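Erythrocyte membrane protein 1 (Plasmodium falciparum, PDB 2XU0) probably binds host cell surface receptors as a parasite adhesin, here represented by its N-terminal NTS-DBL1 domain, a rosetting domain. Local coordinates at residues P13-S18 with D277-G282; V25-G30 with P302-D307; Q356-H361 with P471-T476; R339-K344 with G481-N486; K227-L232 with G247-L252. The protein carries 10 engineered substitutions. All coordinates share one frame; numbering follows the deposited sequence.

The five contacts fall into two neighbouring pairs and one outlier. Contacts 1 and 2, with centres 13 Å apart, both fasten the N-terminal part of the chain to the Duffy-binding domain: contact 1 at the surface through a lysine amine and a phenylalanine face, contact 2 in the interior through a buried glutamate. Contacts 3 and 4, 14 Å apart, share the hairpin of strands 475-477 and 483-485 at the far end of the molecule. Contact 3 is partly buried and held mainly by backbone, whereas contact 4 is a surface contact with one weak bond. Contact 5, buried and wholly without cross-segment hydrogen bonds, packs two helices about 74 Å from contact 3, centre to centre.

Contact 1. Residues P13-S18 with D277-G282; sequences PTLSES and DYFRKG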
# COMPACT_ATOMS: atom_id res chain seq x y z
N PRO A 13 12.44 -11.25 8.87
CA PRO A 13 11.94 -9.87 8.67
C PRO A 13 10.58 -9.64 9.33
O PRO A 13 10.35 -8.56 9.88
CB PRO A 13 11.88 -9.72 7.14
CG PRO A 13 11.77 -11.12 6.64
CD PRO A 13 12.51 -11.99 7.60
N THR A 14 9.72 -10.67 9.36
CA THR A 14 8.40 -10.60 9.99
C THR A 14 8.50 -10.26 11.48
O THR A 14 7.86 -9.32 11.93
CB THR A 14 7.63 -11.90 9.78
OG1 THR A 14 7.65 -12.26 8.41
CG2 THR A 14 6.19 -11.77 10.21
N LEU A 15 9.29 -11.02 12.23
CA LEU A 15 9.44 -10.88 13.67
C LEU A 15 10.21 -9.66 14.09
O LEU A 15 10.00 -9.15 15.19
CB LEU A 15 10.13 -12.14 14.22
CG LEU A 15 9.32 -13.36 14.68
CD1 LEU A 15 7.92 -13.45 14.09
CD2 LEU A 15 10.11 -14.63 14.47
N SER A 16 11.17 -9.24 13.25
CA SER A 16 12.01 -8.10 13.57
C SER A 16 11.43 -6.74 13.18
O SER A 16 11.97 -5.73 13.61
CB SER A 16 13.43 -8.31 13.04
OG SER A 16 13.49 -8.21 11.63
N GLU A 17 10.31 -6.71 12.42
CA GLU A 17 9.65 -5.46 12.04
C GLU A 17 9.38 -4.63 13.30
O GLU A 17 8.79 -5.14 14.26
CB GLU A 17 8.34 -5.73 11.28
CG GLU A 17 7.57 -4.45 10.95
CD GLU A 17 6.26 -4.57 10.18
OE1 GLU A 17 6.01 -5.64 9.59
OE2 GLU A 17 5.49 -3.58 10.17
N SER A 18 9.80 -3.34 13.29
CA SER A 18 9.61 -2.40 14.40
C SER A 18 8.17 -2.27 14.88
O SER A 18 7.24 -2.08 14.07
CB SER A 18 10.13 -1.02 14.03
OG SER A 18 10.00 -0.12 15.12
N ASP A 277 0.55 -16.00 7.49
CA ASP A 277 -0.27 -15.45 8.57
C ASP A 277 -0.04 -13.96 8.69
O ASP A 277 1.04 -13.48 8.33
CB ASP A 277 0.04 -16.16 9.91
CG ASP A 277 -0.51 -17.57 9.96
OD1 ASP A 277 -1.73 -17.73 10.23
OD2 ASP A 277 0.23 -18.51 9.59
N TYR A 278 -1.04 -13.22 9.18
CA TYR A 278 -0.88 -11.78 9.37
C TYR A 278 -0.24 -11.52 10.73
O TYR A 278 -0.69 -12.06 11.74
CB TYR A 278 -2.24 -11.06 9.28
CG TYR A 278 -2.11 -9.55 9.19
CD1 TYR A 278 -1.60 -8.94 8.05
CD2 TYR A 278 -2.50 -8.73 10.25
CE1 TYR A 278 -1.45 -7.56 7.96
CE2 TYR A 278 -2.41 -7.34 10.15
CZ TYR A 278 -1.89 -6.76 9.00
OH TYR A 278 -1.69 -5.41 8.90
N PHE A 279 0.80 -10.69 10.75
CA PHE A 279 1.45 -10.36 12.01
C PHE A 279 1.45 -8.87 12.22
O PHE A 279 1.73 -8.10 11.29
CB PHE A 279 2.92 -10.85 12.02
CG PHE A 279 3.15 -12.33 11.91
CD1 PHE A 279 3.51 -13.08 13.03
CD2 PHE A 279 3.08 -12.98 10.68
CE1 PHE A 279 3.79 -14.45 12.91
CE2 PHE A 279 3.34 -14.35 10.57
CZ PHE A 279 3.69 -15.08 11.69
N ARG A 280 1.20 -8.45 13.46
CA ARG A 280 1.24 -7.04 13.87
C ARG A 280 1.62 -6.95 15.33
O ARG A 280 1.45 -7.94 16.06
CB ARG A 280 -0.08 -6.29 13.56
CG ARG A 280 -1.35 -7.00 14.01
CD ARG A 280 -2.51 -6.04 14.13
NE ARG A 280 -2.31 -5.17 15.28
CZ ARG A 280 -2.81 -5.38 16.48
NH1 ARG A 280 -3.63 -6.40 16.70
NH2 ARG A 280 -2.53 -4.55 17.48
N LYS A 281 2.20 -5.82 15.75
CA LYS A 281 2.65 -5.61 17.12
C LYS A 281 1.89 -4.51 17.80
O LYS A 281 1.49 -3.55 17.15
CB LYS A 281 4.15 -5.29 17.20
CG LYS A 281 5.02 -6.45 16.75
CD LYS A 281 6.47 -6.14 16.90
CE LYS A 281 7.29 -7.26 16.31
NZ LYS A 281 8.73 -6.92 16.32
N GLY A 282 1.69 -4.67 19.10
CA GLY A 282 1.09 -3.64 19.93
C GLY A 282 2.13 -2.60 20.28
O GLY A 282 3.33 -2.80 20.03
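K281 reaches from strand 279-281 to the end of helix 13-16, and its side chain can be followed atom by atom. CB leaves the strand toward the helix, CG lies anti to the carbonyl carbon (chi1 -65°), and from there the chain is fully extended. CD approaches E17 O at 3.7 Å. CE lies beside two carbonyl oxygens, 3.3 Å from E17 O. The tip NZ then donates to both, at 2.7 Å to E17 O and 2.8 Å to L15 O. Neither bond lies in its carbonyl plane: NZ is tilted 28° from that of E17 and stands 38° above that of L15.

Next to this polar grip, T14 and F279 cross at about a right angle. T14 CG2, anti to its own backbone N, sits over one face of the F279 ring, 3.7 Å from the centroid and displaced toward the rim near CD2, a CH-pi contact. L15 CD1 adds a looser approach, 4.4 Å from F279 CE1.

The two K281 bonds and the T14-F279 contact tie 13-18 to strand 279-281, itself paired antiparallel with 287-289 in the Duffy-binding domain. The E17 carboxylate is engaged separately, by R23 and S21. Two backbone carbonyl oxygens, one in the helix and one just beyond it, offer partial negative charge that would probably favour the charged ammonium.

Contact 2. Residues V25-G30 with P302-D307; sequences VLENIG and PPTYLD
One placement and one bend bring the carboxylate of E27 onto T304 and Y305: chi1 of -85° sets CG anti to the carbonyl carbon, and chi2 of -82° turns CD from an extended course. The contact docks helix 22-39, of the N-terminal segment (NTS), on the Duffy-binding domain. There T304 OG1 lies anti to its own backbone N and forms an ST turn by accepting from L306 N at 3.1 Å. The turn introduces the 3-10 segment that starts at L306, and E27 accepts from T304 OG1 and Y305 N of the turn.

OE1 takes one bond and OE2 is shared. Y305 N gives its hydrogen to OE1 on the syn lone pair, at 2.8 Å and with a bent N-H...O angle of 144°. T304 OG1 donates to OE2, also at 2.8 Å and on the syn side, slightly out of the carboxylate plane; Y278 OH is the other hydrogen-bond partner of OE2. T304 OG1 thus both gives and receives. Three hydrogen bonds satisfy this buried acid and fix its rotation. Nearby, the backbone carbon of G30 packs 3.8 Å from Y305 CB. The apolar wall beside the carboxylate is L306, whose CG comes 3.5 Å from E27 OE2.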
# COMPACT_ATOMS: atom_id res chain seq x y z
N VAL A 25 1.79 1.16 13.91
CA VAL A 25 1.19 2.32 14.60
C VAL A 25 -0.23 2.60 14.06
O VAL A 25 -1.13 2.82 14.84
CB VAL A 25 2.13 3.55 14.55
CG1 VAL A 25 1.42 4.84 14.95
CG2 VAL A 25 3.38 3.32 15.42
N LEU A 26 -0.42 2.52 12.74
CA LEU A 26 -1.74 2.81 12.15
C LEU A 26 -2.75 1.74 12.52
O LEU A 26 -3.89 2.07 12.80
CB LEU A 26 -1.66 3.03 10.61
CG LEU A 26 -0.74 4.15 10.08
CD1 LEU A 26 -0.45 3.97 8.58
CD2 LEU A 26 -1.30 5.51 10.35
N GLU A 27 -2.33 0.46 12.50
CA GLU A 27 -3.16 -0.70 12.88
C GLU A 27 -3.63 -0.53 14.35
O GLU A 27 -4.79 -0.82 14.69
CB GLU A 27 -2.35 -2.00 12.78
CG GLU A 27 -2.31 -2.62 11.40
CD GLU A 27 -3.52 -3.46 11.06
OE1 GLU A 27 -4.56 -3.33 11.74
OE2 GLU A 27 -3.44 -4.21 10.07
N ASN A 28 -2.74 -0.03 15.18
CA ASN A 28 -3.10 0.19 16.58
C ASN A 28 -4.14 1.29 16.76
O ASN A 28 -5.02 1.15 17.61
CB ASN A 28 -1.90 0.33 17.47
CG ASN A 28 -1.25 -1.00 17.74
OD1 ASN A 28 -1.88 -1.93 18.24
ND2 ASN A 28 0.01 -1.13 17.38
N ILE A 29 -4.10 2.32 15.92
CA ILE A 29 -5.14 3.35 15.99
C ILE A 29 -6.41 2.81 15.34
O ILE A 29 -7.48 3.04 15.87
CB ILE A 29 -4.66 4.73 15.43
CG1 ILE A 29 -3.44 5.22 16.22
CG2 ILE A 29 -5.81 5.74 15.48
CD1 ILE A 29 -2.62 6.31 15.50
N GLY A 30 -6.27 2.01 14.27
CA GLY A 30 -7.38 1.35 13.58
C GLY A 30 -8.23 0.49 14.50
O GLY A 30 -9.46 0.46 14.36
N PRO A 302 -11.27 -10.69 11.23
CA PRO A 302 -10.03 -10.41 10.47
C PRO A 302 -8.85 -10.04 11.37
O PRO A 302 -9.04 -9.41 12.42
CB PRO A 302 -10.44 -9.27 9.54
CG PRO A 302 -11.89 -9.43 9.36
CD PRO A 302 -12.42 -9.95 10.66
N PRO A 303 -7.61 -10.40 11.02
CA PRO A 303 -6.49 -10.01 11.91
C PRO A 303 -6.06 -8.56 11.67
O PRO A 303 -5.15 -8.08 12.34
CB PRO A 303 -5.38 -11.00 11.53
CG PRO A 303 -5.68 -11.36 10.10
CD PRO A 303 -7.13 -11.08 9.81
N THR A 304 -6.68 -7.89 10.69
CA THR A 304 -6.34 -6.53 10.30
C THR A 304 -7.44 -5.55 10.63
O THR A 304 -8.64 -5.88 10.62
CB THR A 304 -5.89 -6.45 8.79
OG1 THR A 304 -5.52 -5.10 8.49
CG2 THR A 304 -7.00 -6.83 7.81
N TYR A 305 -7.02 -4.30 10.81
CA TYR A 305 -7.87 -3.13 11.05
C TYR A 305 -7.47 -2.00 10.09
O TYR A 305 -7.80 -0.85 10.34
CB TYR A 305 -7.80 -2.71 12.51
CG TYR A 305 -8.22 -3.84 13.44
CD1 TYR A 305 -9.56 -4.07 13.74
CD2 TYR A 305 -7.27 -4.72 13.96
CE1 TYR A 305 -9.94 -5.11 14.60
CE2 TYR A 305 -7.64 -5.77 14.81
CZ TYR A 305 -8.97 -5.92 15.17
OH TYR A 305 -9.30 -6.96 16.01
N LEU A 306 -6.82 -2.33 8.96
CA LEU A 306 -6.41 -1.33 7.96
C LEU A 306 -7.63 -0.69 7.33
O LEU A 306 -7.58 0.49 6.99
CB LEU A 306 -5.47 -1.90 6.90
CG LEU A 306 -4.00 -2.16 7.30
CD1 LEU A 306 -3.21 -2.65 6.09
CD2 LEU A 306 -3.32 -0.91 7.84
N ASP A 307 -8.76 -1.42 7.26
CA ASP A 307 -10.01 -0.87 6.73
C ASP A 307 -10.58 0.26 7.64
O ASP A 307 -11.60 0.87 7.32
CB ASP A 307 -11.03 -1.98 6.44
CG ASP A 307 -11.34 -2.95 7.58
OD1 ASP A 307 -10.41 -3.27 8.37
OD2 ASP A 307 -12.49 -3.46 7.63

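Contact 3. Residues Q356-H361 with P471-T476; sequences QTNLAH and PLYGVT. Engineered in segment 356-361: A360 (natural residue Ser).
L472 O is the acceptor that joins these two loops: A360 N donates to it at 3.1 Å with an N-H...O angle of 157°. Residue A360 is an engineered substitution, and its CB lies 3.6 Å from Y473 CE2, approaching the ring obliquely. The side chain of N358, with CG anti to its backbone N (chi1 -158°), lies against the backbone of L472 and Y473. Its ND2 comes 3.1 Å from Y473 O, but the angle is too poor for a hydrogen bond. A backbone approach follows, T357 O to G474 CA at 3.1 Å. More loosely, L359 CB faces L472 CD2.

Segment 356-361 is a loop of the C-terminal Duffy-binding-like subdomain. Segment 471-476 meets it with a type I beta turn from P471 to G474, closed by G474 N to P471 O at 2.9 Å and leading into strand 475-477 of a two-stranded antiparallel hairpin. Within the turn, L472 CB lies over the centre of the Y473 ring, 4.0 Å above its plane. Farther out, Y473 O accepts from N486 ND2, while V475 pairs through its backbone with C354, itself disulfide-bonded to C470. In 356-361, T357 OG1 is held by D353 O and F365 N.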
# COMPACT_ATOMS: atom_id res chain seq x y z
N GLN A 356 41.80 2.73 -14.61
CA GLN A 356 42.68 3.40 -15.58
C GLN A 356 42.44 4.92 -15.66
O GLN A 356 42.88 5.56 -16.62
CB GLN A 356 42.52 2.76 -16.96
CG GLN A 356 42.86 1.27 -16.99
CD GLN A 356 42.72 0.71 -18.37
OE1 GLN A 356 43.59 0.92 -19.24
NE2 GLN A 356 41.64 -0.01 -18.59
N THR A 357 41.74 5.49 -14.65
CA THR A 357 41.40 6.92 -14.59
C THR A 357 42.04 7.60 -13.39
O THR A 357 42.08 7.03 -12.29
CB THR A 357 39.87 7.11 -14.65
OG1 THR A 357 39.39 6.57 -15.87
CG2 THR A 357 39.42 8.57 -14.54
N ASN A 358 42.54 8.82 -13.61
CA ASN A 358 43.14 9.67 -12.59
C ASN A 358 42.64 11.10 -12.82
O ASN A 358 43.19 11.83 -13.65
CB ASN A 358 44.66 9.59 -12.63
CG ASN A 358 45.32 9.99 -11.34
OD1 ASN A 358 45.20 11.13 -10.87
ND2 ASN A 358 46.04 9.06 -10.73
N LEU A 359 41.55 11.47 -12.10
CA LEU A 359 40.92 12.79 -12.21
C LEU A 359 41.83 13.94 -11.75
O LEU A 359 41.72 15.06 -12.28
CB LEU A 359 39.54 12.82 -11.53
CG LEU A 359 38.50 11.79 -12.00
CD1 LEU A 359 37.28 11.81 -11.12
CD2 LEU A 359 38.07 12.05 -13.42
N ALA A 360 42.75 13.66 -10.80
CA ALA A 360 43.73 14.60 -10.24
C ALA A 360 44.73 15.10 -11.29
O ALA A 360 45.23 16.21 -11.17
CB ALA A 360 44.47 13.94 -9.09
N HIS A 361 45.05 14.25 -12.28
CA HIS A 361 45.98 14.56 -13.37
C HIS A 361 45.22 14.84 -14.68
O HIS A 361 45.84 15.08 -15.72
CB HIS A 361 46.98 13.40 -13.58
CG HIS A 361 47.82 13.08 -12.38
ND1 HIS A 361 48.39 14.07 -11.60
CD2 HIS A 361 48.20 11.87 -11.89
CE1 HIS A 361 49.06 13.44 -10.64
NE2 HIS A 361 48.98 12.12 -10.78
N PRO A 471 37.23 7.66 -7.60
CA PRO A 471 38.12 8.20 -6.55
C PRO A 471 39.30 8.91 -7.24
O PRO A 471 39.81 8.37 -8.22
CB PRO A 471 38.55 6.95 -5.78
CG PRO A 471 37.46 5.96 -6.03
CD PRO A 471 37.08 6.20 -7.47
N LEU A 472 39.60 10.16 -6.83
CA LEU A 472 40.59 11.10 -7.41
C LEU A 472 41.87 10.57 -8.06
O LEU A 472 42.27 11.10 -9.10
CB LEU A 472 40.97 12.23 -6.42
CG LEU A 472 39.88 13.24 -6.04
CD1 LEU A 472 40.36 14.13 -4.92
CD2 LEU A 472 39.48 14.11 -7.24
N TYR A 473 42.54 9.60 -7.42
CA TYR A 473 43.82 9.03 -7.88
C TYR A 473 43.68 7.64 -8.53
O TYR A 473 44.69 6.98 -8.80
CB TYR A 473 44.84 9.03 -6.72
CG TYR A 473 44.79 10.29 -5.89
CD1 TYR A 473 44.26 10.29 -4.60
CD2 TYR A 473 45.16 11.52 -6.44
CE1 TYR A 473 44.15 11.46 -3.86
CE2 TYR A 473 45.04 12.70 -5.71
CZ TYR A 473 44.55 12.67 -4.42
OH TYR A 473 44.44 13.85 -3.72
N GLY A 474 42.43 7.24 -8.78
CA GLY A 474 42.09 5.95 -9.37
C GLY A 474 42.00 4.82 -8.36
O GLY A 474 42.13 5.04 -7.15
N VAL A 475 41.73 3.60 -8.87
CA VAL A 475 41.63 2.39 -8.06
C VAL A 475 42.53 1.27 -8.59
O VAL A 475 42.76 1.18 -9.79
CB VAL A 475 40.18 1.88 -7.77
CG1 VAL A 475 39.31 2.94 -7.10
CG2 VAL A 475 39.49 1.34 -9.02
N THR A 476 43.05 0.43 -7.68
CA THR A 476 43.87 -0.73 -8.00
C THR A 476 43.15 -1.95 -7.47
O THR A 476 42.85 -2.04 -6.27
CB THR A 476 45.32 -0.59 -7.50
OG1 THR A 476 45.91 0.53 -8.15
CG2 THR A 476 46.16 -1.83 -7.80

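Contact 4. Residues R339-K344 with G481-N486; sequences RDEQNK and GICIHN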
# COMPACT_ATOMS: atom_id res chain seq x y z
N ARG A 339 30.12 -2.04 -10.43
CA ARG A 339 31.13 -2.55 -9.51
C ARG A 339 31.04 -4.06 -9.40
O ARG A 339 30.00 -4.62 -9.04
CB ARG A 339 30.96 -1.90 -8.12
CG ARG A 339 32.28 -1.66 -7.36
CD ARG A 339 32.51 -0.18 -7.17
NE ARG A 339 32.34 0.25 -5.78
CZ ARG A 339 32.07 1.49 -5.40
NH1 ARG A 339 31.92 2.45 -6.30
NH2 ARG A 339 31.94 1.79 -4.11
N ASP A 340 32.17 -4.70 -9.71
CA ASP A 340 32.42 -6.14 -9.58
C ASP A 340 33.93 -6.23 -9.28
O ASP A 340 34.75 -6.34 -10.20
CB ASP A 340 32.01 -6.92 -10.85
CG ASP A 340 31.89 -8.43 -10.66
OD1 ASP A 340 32.66 -9.00 -9.86
OD2 ASP A 340 31.03 -9.05 -11.34
N GLU A 341 34.29 -6.06 -7.98
CA GLU A 341 35.69 -6.06 -7.52
C GLU A 341 36.48 -7.32 -7.88
O GLU A 341 37.62 -7.21 -8.33
CB GLU A 341 35.79 -5.72 -6.03
CG GLU A 341 35.41 -4.28 -5.69
CD GLU A 341 35.86 -3.75 -4.34
OE1 GLU A 341 36.16 -4.56 -3.43
OE2 GLU A 341 35.89 -2.51 -4.19
N GLN A 342 35.84 -8.51 -7.74
CA GLN A 342 36.39 -9.83 -8.05
C GLN A 342 36.79 -9.94 -9.53
O GLN A 342 37.81 -10.56 -9.84
CB GLN A 342 35.37 -10.93 -7.69
CG GLN A 342 36.00 -12.31 -7.48
CD GLN A 342 35.01 -13.32 -6.95
OE1 GLN A 342 34.46 -13.18 -5.85
NE2 GLN A 342 34.80 -14.40 -7.70
N ASN A 343 35.98 -9.34 -10.42
CA ASN A 343 36.20 -9.31 -11.87
C ASN A 343 36.84 -7.99 -12.34
O ASN A 343 36.76 -7.65 -13.53
CB ASN A 343 34.92 -9.65 -12.62
CG ASN A 343 34.53 -11.10 -12.51
OD1 ASN A 343 35.29 -12.01 -12.87
ND2 ASN A 343 33.32 -11.36 -12.04
N LYS A 344 37.51 -7.27 -11.40
CA LYS A 344 38.25 -6.02 -11.64
C LYS A 344 37.46 -4.87 -12.30
O LYS A 344 38.05 -4.00 -12.94
CB LYS A 344 39.60 -6.30 -12.37
CG LYS A 344 40.58 -7.14 -11.54
CD LYS A 344 41.89 -7.43 -12.28
CE LYS A 344 42.92 -6.33 -12.14
NZ LYS A 344 44.19 -6.67 -12.83
N GLY A 481 40.71 -10.06 -5.26
CA GLY A 481 39.32 -9.75 -5.57
C GLY A 481 38.78 -8.51 -4.89
O GLY A 481 37.56 -8.35 -4.78
N ILE A 482 39.67 -7.63 -4.41
CA ILE A 482 39.28 -6.38 -3.74
C ILE A 482 39.97 -5.18 -4.38
O ILE A 482 41.16 -5.23 -4.69
CB ILE A 482 39.37 -6.39 -2.19
CG1 ILE A 482 40.79 -6.70 -1.66
CG2 ILE A 482 38.32 -7.29 -1.55
CD1 ILE A 482 41.47 -5.49 -1.03
N CYS A 483 39.19 -4.11 -4.59
CA CYS A 483 39.69 -2.88 -5.18
C CYS A 483 39.94 -1.88 -4.07
O CYS A 483 39.10 -1.72 -3.19
CB CYS A 483 38.73 -2.34 -6.23
SG CYS A 483 38.41 -3.48 -7.61
N ILE A 484 41.13 -1.23 -4.09
CA ILE A 484 41.56 -0.23 -3.11
C ILE A 484 41.72 1.14 -3.77
O ILE A 484 42.08 1.22 -4.94
CB ILE A 484 42.84 -0.65 -2.31
CG1 ILE A 484 44.05 -0.93 -3.23
CG2 ILE A 484 42.55 -1.82 -1.37
CD1 ILE A 484 45.43 -0.49 -2.67
N HIS A 485 41.46 2.22 -3.01
CA HIS A 485 41.60 3.59 -3.50
C HIS A 485 43.09 3.94 -3.49
O HIS A 485 43.74 3.76 -2.46
CB HIS A 485 40.82 4.60 -2.63
CG HIS A 485 39.31 4.53 -2.74
ND1 HIS A 485 38.66 3.39 -3.19
CD2 HIS A 485 38.39 5.46 -2.41
CE1 HIS A 485 37.37 3.67 -3.14
NE2 HIS A 485 37.16 4.90 -2.67
N ASN A 486 43.63 4.40 -4.65
CA ASN A 486 45.03 4.82 -4.79
C ASN A 486 45.38 5.99 -3.86
O ASN A 486 44.49 6.75 -3.45
CB ASN A 486 45.36 5.19 -6.24
CG ASN A 486 45.43 4.04 -7.22
OD1 ASN A 486 45.67 2.87 -6.87
ND2 ASN A 486 45.26 4.37 -8.49
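The type I beta turn from E341 to K344 sets its first half against G481 and I482, with Q342 CA only 3.8 Å from G481 CA and E341 CA 5.2 Å from I482 CA. That turn joins strands 339-340 and 345-346 of one antiparallel hairpin, in the C-terminal Duffy-binding-like subdomain. The opposing segment belongs to a second hairpin, of strands 475-477 and 483-485, cross-linked by the C477-C483 disulfide. The turn of the first hairpin therefore meets the start of a strand in the second. G481 adopts a positive phi of 103° before the chain enters that strand.

E341 carries the side-chain contact. Its chain is extended beyond CG and lies across the backbone of 481-483. CB starts 3.4 Å from G481 O, CG passes 3.7 Å from C483 SG, and the carboxylate reaches the strand, where C483 N donates to OE1. This bond is weak, 3.3 Å long, although nearly straight at 169°. The other oxygen, OE2, rests 3.5 Å from C483 CB, which places the acid alongside the disulfide-bonded residue. C483 SG points back to the turn, its torsion leaving it anti to its own carbonyl carbon. Y346, on strand 345-346 of the first hairpin, also touches C483. The turn is itself steadied by weak bonds between D340 and N343. E341 OE1 lies 3.6 Å from I482 CA.

Contact 5. Residues K227-L232 with G247-L252; sequences KIYKSL and GNYAKL. Engineered in segment 247-252: A250 (natural residue Ser).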
# COMPACT_ATOMS: atom_id res chain seq x y z
N LYS A 227 -31.93 0.74 -2.93
CA LYS A 227 -32.80 -0.43 -2.87
C LYS A 227 -32.76 -1.05 -1.48
O LYS A 227 -33.81 -1.27 -0.89
CB LYS A 227 -32.37 -1.47 -3.93
CG LYS A 227 -32.63 -1.00 -5.35
CD LYS A 227 -31.99 -1.91 -6.35
CE LYS A 227 -32.45 -1.62 -7.76
NZ LYS A 227 -31.89 -2.62 -8.70
N ILE A 228 -31.54 -1.29 -0.92
CA ILE A 228 -31.35 -1.85 0.43
C ILE A 228 -32.08 -0.99 1.45
O ILE A 228 -32.84 -1.53 2.23
CB ILE A 228 -29.84 -2.12 0.80
CG1 ILE A 228 -29.23 -3.19 -0.12
CG2 ILE A 228 -29.69 -2.55 2.27
CD1 ILE A 228 -27.67 -3.23 -0.17
N TYR A 229 -31.89 0.35 1.39
CA TYR A 229 -32.54 1.30 2.31
C TYR A 229 -34.06 1.21 2.26
O TYR A 229 -34.69 1.23 3.31
CB TYR A 229 -32.10 2.74 2.04
CG TYR A 229 -32.68 3.74 3.02
CD1 TYR A 229 -32.28 3.75 4.35
CD2 TYR A 229 -33.63 4.67 2.62
CE1 TYR A 229 -32.79 4.69 5.25
CE2 TYR A 229 -34.16 5.60 3.51
CZ TYR A 229 -33.74 5.61 4.83
OH TYR A 229 -34.22 6.54 5.71
N LYS A 230 -34.63 1.15 1.04
CA LYS A 230 -36.08 1.04 0.83
C LYS A 230 -36.61 -0.30 1.37
O LYS A 230 -37.69 -0.33 1.95
CB LYS A 230 -36.44 1.21 -0.65
CG LYS A 230 -36.51 2.66 -1.11
CD LYS A 230 -36.93 2.79 -2.58
CE LYS A 230 -35.77 2.68 -3.56
NZ LYS A 230 -36.19 3.01 -4.95
N SER A 231 -35.81 -1.37 1.23
CA SER A 231 -36.16 -2.72 1.69
C SER A 231 -36.12 -2.89 3.21
O SER A 231 -36.62 -3.90 3.71
CB SER A 231 -35.27 -3.76 1.02
OG SER A 231 -34.02 -3.90 1.67
N LEU A 232 -35.53 -1.93 3.95
CA LEU A 232 -35.43 -2.01 5.42
C LEU A 232 -36.79 -1.78 6.06
O LEU A 232 -37.66 -1.18 5.43
CB LEU A 232 -34.42 -0.98 5.98
CG LEU A 232 -32.94 -1.05 5.54
CD1 LEU A 232 -32.21 0.21 5.96
CD2 LEU A 232 -32.23 -2.25 6.12
N GLY A 247 -32.41 9.46 3.59
CA GLY A 247 -31.51 8.34 3.85
C GLY A 247 -30.06 8.74 4.08
O GLY A 247 -29.50 9.54 3.32
N ASN A 248 -29.48 8.20 5.17
CA ASN A 248 -28.07 8.45 5.53
C ASN A 248 -27.31 7.26 4.95
O ASN A 248 -27.04 6.27 5.64
CB ASN A 248 -27.90 8.58 7.06
CG ASN A 248 -26.55 9.05 7.54
OD1 ASN A 248 -26.35 9.28 8.74
ND2 ASN A 248 -25.58 9.19 6.65
N TYR A 249 -27.05 7.35 3.65
CA TYR A 249 -26.39 6.32 2.87
C TYR A 249 -24.96 6.12 3.30
O TYR A 249 -24.51 4.98 3.29
CB TYR A 249 -26.55 6.57 1.37
CG TYR A 249 -28.00 6.52 0.94
CD1 TYR A 249 -28.66 5.30 0.82
CD2 TYR A 249 -28.72 7.68 0.69
CE1 TYR A 249 -30.00 5.24 0.44
CE2 TYR A 249 -30.06 7.63 0.31
CZ TYR A 249 -30.70 6.41 0.19
OH TYR A 249 -32.02 6.35 -0.19
N ALA A 250 -24.28 7.18 3.77
CA ALA A 250 -22.91 7.07 4.26
C ALA A 250 -22.84 6.16 5.50
O ALA A 250 -21.98 5.28 5.55
CB ALA A 250 -22.35 8.45 4.57
N LYS A 251 -23.78 6.31 6.45
CA LYS A 251 -23.86 5.51 7.67
C LYS A 251 -24.29 4.08 7.33
O LYS A 251 -23.74 3.11 7.86
CB LYS A 251 -24.82 6.16 8.67
CG LYS A 251 -24.85 5.46 10.01
CD LYS A 251 -26.00 5.96 10.88
CE LYS A 251 -26.18 5.14 12.14
NZ LYS A 251 -24.93 5.07 12.95
N LEU A 252 -25.25 3.95 6.41
CA LEU A 252 -25.76 2.67 5.93
C LEU A 252 -24.65 1.82 5.28
O LEU A 252 -24.58 0.61 5.53
CB LEU A 252 -26.92 2.92 4.95
CG LEU A 252 -27.65 1.68 4.42
CD1 LEU A 252 -28.52 1.06 5.51
CD2 LEU A 252 -28.50 2.05 3.22
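Y229 meets G247, Y249 and L252 without a hydrogen bond across the segments. The CH-pi contact comes first: G247 CA sits over one face of the Y229 ring, 4.0 Å from its centroid and 27° off the normal. The aromatic pair is oblique, with the Y229 and Y249 ring planes at 67° and their centroids 5.4 Å apart. Y229 CG, anti to the backbone N (chi1 -177°), leads the ring toward 247-252. Y229 CB touches Y249 CE1 at 3.6 Å, and Y249 OH comes equally near Y229 CD2.

Aliphatic packing completes the set. L252 CD2 lies 3.9 Å from Y229 CB, while L232 CD1 and L252 CD1 meet at 3.8 Å as the two leucines slide past each other in opposite directions.

The one polar tip, the Y229 hydroxyl, is hydrogen-bonded to R237 O.

This patch joins the end of helix 216-231 to the start of helix 249-268, whose N-cap is N248, both in the Duffy-binding domain; helix 234-239 lies between them in sequence, and L232 also packs on its R237.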